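Local coordinates for protein sensor kinase CusS (Escherichia coli, PDB 5KU5) that senses copper and silver ions in the periplasm as a histidine kinase and activates its response regulator CusR by phosphorylation, its sensor domain here holding silver, at residues Pro94-Pro99 / Ser109-Ile114. Sequence-based numbering, arbitrary orientation. Where two conformers were deposited one is given.
Sequences PTMMMP and SNWRMI. With AG (silver ion), chain E.
The indole of W111 meets residues 94-99 at its edge rather than across a face: P94 O and M96 CB both lie at the rim of the ring, near its plane, while L50, L91, A133 and S135 also touch this side chain. This is the start of strand 111-122 in the antiparallel sheet of the periplasmic PDC-type sensor domain, and the irregular loop following strand 89-91 passes beside it. The indole N-H is given to the backbone: W111 NE1 donates to P94 O at 2.8 Å, with an N-H...O angle of 159° and the oxygen only 5° out of the ring plane. P94 O is also approached by S109 CA at 3.4 Å in a CA-H...O contact, so one carbonyl joins the loop to two residues of the returning chain. P94 follows a cis peptide bond; its side chain and that of W111 run at about a right angle to each other, and P94 CD lies 3.9 Å from W111 NE1. Further round the rim, M96 CB rests 3.9 Å from W111 CH2. With CG anti to the backbone N (chi1 -175°) and the chain extended beyond, M96 runs past the six-membered ring, its SD 5.3 Å from the centroid in an edge-on Met-aromatic contact. That sulfur binds silver, in a site completed by S47, M98 and H108, so W111 is a second-shell neighbour of the metal. An alanine in place of W111 would remove the indole N-H and the edge packed against M96, and would probably loosen the loop and leave the metal-binding thioether less firmly placed. The two methionines reach the ion differently, M96 stretched out and M98 bent at chi2 and chi3, with M96 SD 2.5 Å and M98 SD 2.6 Å from AG.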
loop_
_atom_site.group_PDB
_atom_site.type_symbol
_atom_site.label_atom_id
_atom_site.label_comp_id
_atom_site.label_asym_id
_atom_site.label_seq_id
_atom_site.Cartn_x
_atom_site.Cartn_y
_atom_site.Cartn_z
ATOM N N PRO A 94 19.415 -4.961 0.448
ATOM C CA PRO A 94 19.545 -6.384 0.175
ATOM C C PRO A 94 18.463 -6.912 -0.758
ATOM O O PRO A 94 17.557 -6.170 -1.156
ATOM C CB PRO A 94 19.363 -7.009 1.559
ATOM C CG PRO A 94 18.431 -6.088 2.256
ATOM C CD PRO A 94 18.727 -4.712 1.729
ATOM N N THR A 95 18.571 -8.196 -1.087
ATOM C CA THR A 95 17.517 -8.919 -1.784
ATOM C C THR A 95 16.489 -9.410 -0.757
ATOM O O THR A 95 16.855 -9.970 0.276
ATOM C CB THR A 95 18.085 -10.111 -2.578
ATOM O OG1 THR A 95 19.020 -9.626 -3.550
ATOM C CG2 THR A 95 16.972 -10.890 -3.290
ATOM N N MET A 96 15.211 -9.176 -1.045
ATOM C CA MET A 96 14.114 -9.691 -0.234
ATOM C C MET A 96 13.621 -10.981 -0.867
ATOM O O MET A 96 13.320 -11.000 -2.061
ATOM C CB MET A 96 12.967 -8.680 -0.172
ATOM C CG MET A 96 11.826 -9.093 0.745
ATOM S SD MET A 96 10.523 -7.855 0.846
ATOM C CE MET A 96 9.261 -8.793 1.706
ATOM N N MET A 97 13.536 -12.045 -0.065
ATOM C CA MET A 97 12.999 -13.327 -0.526
ATOM C C MET A 97 11.525 -13.142 -0.868
ATOM O O MET A 97 10.770 -12.564 -0.082
ATOM C CB MET A 97 13.165 -14.409 0.553
ATOM C CG MET A 97 12.600 -15.783 0.195
ATOM S SD MET A 97 13.175 -16.433 -1.389
ATOM C CE MET A 97 14.896 -16.766 -1.025
ATOM N N MET A 98 11.126 -13.622 -2.044
ATOM C CA MET A 98 9.746 -13.516 -2.506
ATOM C C MET A 98 9.255 -14.876 -3.000
ATOM O O MET A 98 10.060 -15.694 -3.457
ATOM C CB MET A 98 9.648 -12.465 -3.618
ATOM C CG MET A 98 9.919 -11.034 -3.167
ATOM S SD MET A 98 8.689 -10.373 -2.028
ATOM C CE MET A 98 7.310 -10.053 -3.123
ATOM N N PRO A 99 7.933 -15.126 -2.905
ATOM C CA PRO A 99 7.389 -16.436 -3.255
ATOM C C PRO A 99 7.262 -16.659 -4.757
ATOM O O PRO A 99 7.330 -15.710 -5.539
ATOM C CB PRO A 99 5.999 -16.410 -2.612
ATOM C CG PRO A 99 5.599 -14.980 -2.678
ATOM C CD PRO A 99 6.866 -14.194 -2.481
ATOM N N SER A 109 15.417 -6.128 -4.993
ATOM C CA SER A 109 16.731 -5.799 -4.427
ATOM C C SER A 109 17.137 -4.312 -4.492
ATOM O O SER A 109 18.304 -3.991 -4.268
ATOM C CB SER A 109 17.804 -6.675 -5.085
ATOM O OG SER A 109 17.952 -6.362 -6.457
ATOM N N ASN A 110 16.190 -3.412 -4.767
ATOM C CA ASN A 110 16.474 -1.968 -4.858
ATOM C C ASN A 110 15.435 -1.168 -4.096
ATOM O O ASN A 110 14.240 -1.431 -4.226
ATOM C CB ASN A 110 16.504 -1.509 -6.312
ATOM C CG ASN A 110 17.620 -2.157 -7.099
ATOM O OD1 ASN A 110 18.783 -1.774 -6.982
ATOM N ND2 ASN A 110 17.270 -3.152 -7.901
ATOM N N TRP A 111 15.887 -0.180 -3.319
ATOM C CA TRP A 111 15.038 0.459 -2.308
ATOM C C TRP A 111 15.208 1.974 -2.229
ATOM O O TRP A 111 16.307 2.498 -2.433
ATOM C CB TRP A 111 15.318 -0.149 -0.922
ATOM C CG TRP A 111 15.401 -1.640 -0.935
ATOM C CD1 TRP A 111 16.514 -2.391 -1.166
ATOM C CD2 TRP A 111 14.324 -2.563 -0.747
ATOM N NE1 TRP A 111 16.201 -3.727 -1.122
ATOM C CE2 TRP A 111 14.861 -3.861 -0.870
ATOM C CE3 TRP A 111 12.955 -2.418 -0.479
ATOM C CZ2 TRP A 111 14.078 -5.015 -0.735
ATOM C CZ3 TRP A 111 12.173 -3.564 -0.342
ATOM C CH2 TRP A 111 12.741 -4.848 -0.471
ATOM N N ARG A 112 14.102 2.661 -1.938
ATOM C CA ARG A 112 14.126 4.040 -1.456
ATOM C C ARG A 112 13.971 3.960 0.051
ATOM O O ARG A 112 13.002 3.359 0.537
ATOM C CB ARG A 112 13.002 4.888 -2.062
ATOM C CG ARG A 112 13.463 5.732 -3.232
ATOM C CD ARG A 112 12.409 6.707 -3.726
ATOM N NE ARG A 112 12.954 7.443 -4.867
ATOM C CZ ARG A 112 12.912 7.059 -6.143
ATOM N NH1 ARG A 112 12.283 5.947 -6.527
ATOM N NH2 ARG A 112 13.493 7.824 -7.061
ATOM N N MET A 113 14.916 4.566 0.776
ATOM C CA MET A 113 14.971 4.472 2.235
ATOM C C MET A 113 14.858 5.843 2.892
ATOM O O MET A 113 15.440 6.817 2.415
ATOM C CB MET A 113 16.274 3.794 2.676
ATOM C CG MET A 113 16.387 3.549 4.178
ATOM S SD MET A 113 17.116 4.920 5.102
ATOM C CE MET A 113 18.824 4.816 4.575
ATOM N N ILE A 114 14.109 5.893 3.993
ATOM C CA ILE A 114 14.066 7.043 4.890
ATOM C C ILE A 114 14.196 6.522 6.315
ATOM O O ILE A 114 14.049 5.319 6.561
ATOM C CB ILE A 114 12.765 7.868 4.755
ATOM C CG1 ILE A 114 11.513 7.010 4.992
ATOM C CG2 ILE A 114 12.701 8.527 3.383
ATOM C CD1 ILE A 114 10.288 7.826 5.341
HETATM AG AG AG E . 9.594 -7.970 -1.460
#